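Long-range contact in putative sulfatase yidJ (Bacteroides fragilis, PDB 2QZU), which belongs to the sulfatase family and probably hydrolyses sulfate esters, consistent with a metal-dependent arylsulfatase: residues 414-425 / 457-468. Sequence-based numbering, arbitrary orientation.
Sequences RGLRTDRYTYAV and LTHTFNRQLKTW
T418 OG1 is held by two backbone N-H groups, those of R420 (N to OG1 3.0 Å) and Y421 (N to OG1 2.8 Å), an ST turn and ST motif that shape the hairpin bend. With OG1 turned between the backbone N and carbonyl carbon (chi1 79°), CG2 lies anti to the carbonyl carbon and meets F461 CE1, 3.6 Å away. F461 joins strand to helix in two ways. Its CB lies over one face of the Y423 ring, 3.7 Å from the centroid, while its ring meets Y421 in an offset edge-to-face pair, planes at 66°, with F461 CZ 3.6 Å from Y421 CD2. L457 CD2 covers a face of Y421, and R420 CG lies over the opposite one. At the phenol end of Y423 a water bridges OH (3.0 Å) to N462 OD1, to which it donates. Farther along, L416 and L465 meet through their CG atoms at 4.1 Å; V425 CG2 meets L465 CD1, while Q464 CG lies against L416 CD1. The arrangement exemplifies a helix packed across one face of an antiparallel sheet, as in the C-terminal subdomain of sulfatases: helix 455-471 spans the hairpin 412-428, L457 and T458 touch neighbouring strand 431-439, and W468 NE1 is hydrogen-bonded to Y402 OH on strand 399-404.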
loop_
_atom_site.group_PDB
_atom_site.type_symbol
_atom_site.label_atom_id
_atom_site.label_comp_id
_atom_site.label_asym_id
_atom_site.label_seq_id
_atom_site.Cartn_x
_atom_site.Cartn_y
_atom_site.Cartn_z
ATOM N N ARG A 414 32.337 -4.189 -5.320
ATOM C CA ARG A 414 32.757 -5.014 -6.448
ATOM C C ARG A 414 33.066 -6.349 -5.787
ATOM O O ARG A 414 33.636 -6.391 -4.695
ATOM C CB ARG A 414 33.998 -4.467 -7.158
ATOM C CG ARG A 414 33.750 -3.177 -7.913
ATOM C CD ARG A 414 32.747 -3.332 -9.061
ATOM N NE ARG A 414 32.714 -2.111 -9.862
ATOM C CZ ARG A 414 32.186 -0.960 -9.458
ATOM N NH1 ARG A 414 31.623 -0.865 -8.260
ATOM N NH2 ARG A 414 32.263 0.114 -10.235
ATOM N N GLY A 415 32.665 -7.440 -6.422
ATOM C CA GLY A 415 32.927 -8.730 -5.820
ATOM C C GLY A 415 32.958 -9.870 -6.807
ATOM O O GLY A 415 32.841 -9.673 -8.015
ATOM N N LEU A 416 33.121 -11.072 -6.271
ATOM C CA LEU A 416 33.166 -12.284 -7.070
ATOM C C LEU A 416 32.400 -13.389 -6.354
ATOM O O LEU A 416 32.377 -13.441 -5.125
ATOM C CB LEU A 416 34.617 -12.731 -7.268
ATOM C CG LEU A 416 35.588 -11.821 -8.019
ATOM C CD1 LEU A 416 37.001 -12.384 -7.882
ATOM C CD2 LEU A 416 35.185 -11.718 -9.481
ATOM N N ARG A 417 31.765 -14.262 -7.126
ATOM C CA ARG A 417 31.031 -15.388 -6.564
ATOM C C ARG A 417 31.575 -16.649 -7.216
ATOM O O ARG A 417 31.431 -16.838 -8.425
ATOM C CB ARG A 417 29.522 -15.269 -6.849
ATOM C CG ARG A 417 28.676 -16.413 -6.248
ATOM C CD ARG A 417 27.187 -16.234 -6.559
ATOM N NE ARG A 417 26.341 -17.271 -5.962
ATOM C CZ ARG A 417 26.290 -18.536 -6.373
ATOM N NH1 ARG A 417 27.035 -18.942 -7.389
ATOM N NH2 ARG A 417 25.480 -19.398 -5.768
ATOM N N THR A 418 32.237 -17.495 -6.432
ATOM C CA THR A 418 32.757 -18.746 -6.968
ATOM C C THR A 418 31.758 -19.816 -6.541
ATOM O O THR A 418 30.803 -19.518 -5.818
ATOM C CB THR A 418 34.142 -19.108 -6.390
ATOM O OG1 THR A 418 33.986 -19.660 -5.078
ATOM C CG2 THR A 418 35.031 -17.874 -6.318
ATOM N N ASP A 419 31.972 -21.054 -6.974
ATOM C CA ASP A 419 31.058 -22.127 -6.609
ATOM C C ASP A 419 31.029 -22.391 -5.107
ATOM O O ASP A 419 30.192 -23.154 -4.630
ATOM C CB ASP A 419 31.406 -23.424 -7.353
ATOM C CG ASP A 419 32.860 -23.821 -7.192
ATOM O OD1 ASP A 419 33.443 -23.562 -6.118
ATOM O OD2 ASP A 419 33.415 -24.407 -8.144
ATOM N N ARG A 420 31.930 -21.756 -4.362
ATOM C CA ARG A 420 31.980 -21.950 -2.915
ATOM C C ARG A 420 31.981 -20.661 -2.099
ATOM O O ARG A 420 31.346 -20.591 -1.042
ATOM C CB ARG A 420 33.219 -22.766 -2.532
ATOM C CG ARG A 420 33.389 -22.933 -1.026
ATOM C CD ARG A 420 34.645 -23.712 -0.669
ATOM N NE ARG A 420 34.760 -23.898 0.775
ATOM C CZ ARG A 420 35.792 -24.478 1.380
ATOM N NH1 ARG A 420 36.815 -24.934 0.668
ATOM N NH2 ARG A 420 35.803 -24.602 2.699
ATOM N N TYR A 421 32.688 -19.647 -2.589
ATOM C CA TYR A 421 32.808 -18.374 -1.881
ATOM C C TYR A 421 32.138 -17.166 -2.530
ATOM O O TYR A 421 31.986 -17.097 -3.746
ATOM C CB TYR A 421 34.291 -18.011 -1.720
ATOM C CG TYR A 421 35.128 -18.995 -0.935
ATOM C CD1 TYR A 421 35.094 -19.012 0.459
ATOM C CD2 TYR A 421 35.961 -19.905 -1.588
ATOM C CE1 TYR A 421 35.874 -19.912 1.187
ATOM C CE2 TYR A 421 36.744 -20.808 -0.870
ATOM C CZ TYR A 421 36.693 -20.804 0.514
ATOM O OH TYR A 421 37.462 -21.698 1.228
ATOM N N THR A 422 31.741 -16.213 -1.693
ATOM C CA THR A 422 31.195 -14.950 -2.173
ATOM C C THR A 422 32.125 -13.929 -1.524
ATOM O O THR A 422 32.207 -13.845 -0.297
ATOM C CB THR A 422 29.744 -14.707 -1.716
ATOM O OG1 THR A 422 28.882 -15.659 -2.350
ATOM C CG2 THR A 422 29.292 -13.299 -2.111
ATOM N N TYR A 423 32.848 -13.187 -2.356
ATOM C CA TYR A 423 33.802 -12.185 -1.888
ATOM C C TYR A 423 33.403 -10.814 -2.404
ATOM O O TYR A 423 32.984 -10.674 -3.551
ATOM C CB TYR A 423 35.204 -12.532 -2.403
ATOM C CG TYR A 423 36.276 -11.516 -2.070
ATOM C CD1 TYR A 423 36.810 -11.432 -0.786
ATOM C CD2 TYR A 423 36.759 -10.641 -3.044
ATOM C CE1 TYR A 423 37.800 -10.501 -0.479
ATOM C CE2 TYR A 423 37.750 -9.706 -2.747
ATOM C CZ TYR A 423 38.264 -9.644 -1.461
ATOM O OH TYR A 423 39.237 -8.724 -1.157
ATOM N N ALA A 424 33.521 -9.802 -1.555
ATOM C CA ALA A 424 33.187 -8.450 -1.971
ATOM C C ALA A 424 33.993 -7.422 -1.200
ATOM O O ALA A 424 34.338 -7.630 -0.035
ATOM C CB ALA A 424 31.705 -8.195 -1.774
ATOM N N VAL A 425 34.312 -6.321 -1.867
ATOM C CA VAL A 425 35.038 -5.234 -1.229
ATOM C C VAL A 425 34.224 -3.971 -1.443
ATOM O O VAL A 425 33.545 -3.819 -2.465
ATOM C CB VAL A 425 36.460 -5.025 -1.824
ATOM C CG1 VAL A 425 37.289 -6.290 -1.653
ATOM C CG2 VAL A 425 36.377 -4.624 -3.290
ATOM N N LEU A 457 43.409 -16.267 1.584
ATOM C CA LEU A 457 42.331 -16.410 0.617
ATOM C C LEU A 457 41.877 -15.045 0.105
ATOM O O LEU A 457 41.664 -14.858 -1.095
ATOM C CB LEU A 457 41.165 -17.150 1.274
ATOM C CG LEU A 457 39.999 -17.596 0.398
ATOM C CD1 LEU A 457 40.489 -18.553 -0.678
ATOM C CD2 LEU A 457 38.955 -18.269 1.274
ATOM N N THR A 458 41.743 -14.090 1.020
ATOM C CA THR A 458 41.319 -12.742 0.669
ATOM C C THR A 458 42.302 -12.100 -0.311
ATOM O O THR A 458 41.902 -11.391 -1.234
ATOM C CB THR A 458 41.203 -11.858 1.931
ATOM O OG1 THR A 458 40.275 -12.455 2.846
ATOM C CG2 THR A 458 40.710 -10.470 1.567
ATOM N N HIS A 459 43.591 -12.352 -0.109
ATOM C CA HIS A 459 44.612 -11.802 -0.989
ATOM C C HIS A 459 44.475 -12.392 -2.392
ATOM O O HIS A 459 44.669 -11.697 -3.393
ATOM C CB HIS A 459 46.005 -12.091 -0.421
ATOM C CG HIS A 459 47.123 -11.751 -1.358
ATOM N ND1 HIS A 459 47.527 -12.594 -2.372
ATOM C CD2 HIS A 459 47.914 -10.655 -1.443
ATOM C CE1 HIS A 459 48.517 -12.031 -3.040
ATOM N NE2 HIS A 459 48.773 -10.854 -2.497
ATOM N N THR A 460 44.134 -13.673 -2.459
ATOM C CA THR A 460 43.965 -14.352 -3.737
ATOM C C THR A 460 42.773 -13.769 -4.492
ATOM O O THR A 460 42.866 -13.469 -5.684
ATOM C CB THR A 460 43.736 -15.863 -3.539
ATOM O OG1 THR A 460 44.826 -16.419 -2.793
ATOM C CG2 THR A 460 43.639 -16.564 -4.886
ATOM N N PHE A 461 41.650 -13.607 -3.798
ATOM C CA PHE A 461 40.461 -13.047 -4.429
ATOM C C PHE A 461 40.708 -11.593 -4.818
ATOM O O PHE A 461 40.172 -11.112 -5.813
ATOM C CB PHE A 461 39.251 -13.147 -3.491
ATOM C CG PHE A 461 38.666 -14.533 -3.390
ATOM C CD1 PHE A 461 38.347 -15.254 -4.537
ATOM C CD2 PHE A 461 38.406 -15.104 -2.148
ATOM C CE1 PHE A 461 37.769 -16.524 -4.451
ATOM C CE2 PHE A 461 37.829 -16.373 -2.049
ATOM C CZ PHE A 461 37.513 -17.082 -3.203
ATOM N N ASN A 462 41.532 -10.898 -4.039
ATOM C CA ASN A 462 41.848 -9.501 -4.321
ATOM C C ASN A 462 42.505 -9.333 -5.694
ATOM O O ASN A 462 42.095 -8.481 -6.479
ATOM C CB ASN A 462 42.770 -8.934 -3.235
ATOM C CG ASN A 462 42.140 -7.779 -2.474
ATOM O OD1 ASN A 462 42.760 -7.203 -1.578
ATOM N ND2 ASN A 462 40.906 -7.434 -2.825
ATOM N N ARG A 463 43.525 -10.132 -5.992
ATOM C CA ARG A 463 44.175 -10.013 -7.290
ATOM C C ARG A 463 43.225 -10.480 -8.387
ATOM O O ARG A 463 43.200 -9.915 -9.477
ATOM C CB ARG A 463 45.478 -10.823 -7.346
ATOM C CG ARG A 463 45.331 -12.320 -7.159
ATOM C CD ARG A 463 46.618 -13.024 -7.584
ATOM N NE ARG A 463 46.628 -14.446 -7.246
ATOM C CZ ARG A 463 46.741 -14.918 -6.009
ATOM N NH1 ARG A 463 46.852 -14.082 -4.987
ATOM N NH2 ARG A 463 46.746 -16.227 -5.794
ATOM N N GLN A 464 42.431 -11.502 -8.083
ATOM C CA GLN A 464 41.479 -12.033 -9.050
ATOM C C GLN A 464 40.434 -10.966 -9.398
ATOM O O GLN A 464 40.063 -10.811 -10.559
ATOM C CB GLN A 464 40.802 -13.290 -8.489
ATOM C CG GLN A 464 39.884 -14.004 -9.477
ATOM C CD GLN A 464 39.264 -15.273 -8.908
ATOM O OE1 GLN A 464 38.402 -15.888 -9.538
ATOM N NE2 GLN A 464 39.703 -15.672 -7.717
ATOM N N LEU A 465 39.985 -10.219 -8.392
ATOM C CA LEU A 465 38.987 -9.167 -8.604
ATOM C C LEU A 465 39.606 -8.038 -9.425
ATOM O O LEU A 465 38.998 -7.532 -10.369
ATOM C CB LEU A 465 38.511 -8.599 -7.261
ATOM C CG LEU A 465 37.053 -8.148 -7.095
ATOM C CD1 LEU A 465 36.999 -7.061 -6.039
ATOM C CD2 LEU A 465 36.468 -7.641 -8.398
ATOM N N LYS A 466 40.820 -7.643 -9.052
ATOM C CA LYS A 466 41.512 -6.571 -9.757
ATOM C C LYS A 466 41.668 -6.920 -11.234
ATOM O O LYS A 466 41.427 -6.084 -12.108
ATOM C CB LYS A 466 42.884 -6.322 -9.124
ATOM C CG LYS A 466 43.577 -5.062 -9.624
ATOM C CD LYS A 466 44.901 -4.852 -8.904
ATOM C CE LYS A 466 45.667 -3.665 -9.465
ATOM N NZ LYS A 466 44.985 -2.364 -9.227
ATOM N N THR A 467 42.067 -8.158 -11.511
ATOM C CA THR A 467 42.244 -8.610 -12.888
ATOM C C THR A 467 40.915 -8.526 -13.639
ATOM O O THR A 467 40.877 -8.119 -14.803
ATOM C CB THR A 467 42.765 -10.062 -12.934
ATOM O OG1 THR A 467 44.034 -10.134 -12.270
ATOM C CG2 THR A 467 42.925 -10.529 -14.373
ATOM N N TRP A 468 39.833 -8.906 -12.964
ATOM C CA TRP A 468 38.498 -8.860 -13.554
ATOM C C TRP A 468 38.087 -7.428 -13.877
ATOM O O TRP A 468 37.581 -7.144 -14.962
ATOM C CB TRP A 468 37.462 -9.483 -12.601
ATOM C CG TRP A 468 36.043 -9.241 -13.043
ATOM C CD1 TRP A 468 35.196 -8.268 -12.596
ATOM C CD2 TRP A 468 35.347 -9.930 -14.086
ATOM N NE1 TRP A 468 34.015 -8.304 -13.301
ATOM C CE2 TRP A 468 34.080 -9.315 -14.221
ATOM C CE3 TRP A 468 35.671 -11.006 -14.921
ATOM C CZ2 TRP A 468 33.137 -9.744 -15.160
ATOM C CZ3 TRP A 468 34.730 -11.431 -15.859
ATOM C CH2 TRP A 468 33.480 -10.800 -15.967
HETATM O O HOH W 1 41.137 -7.549 0.812
#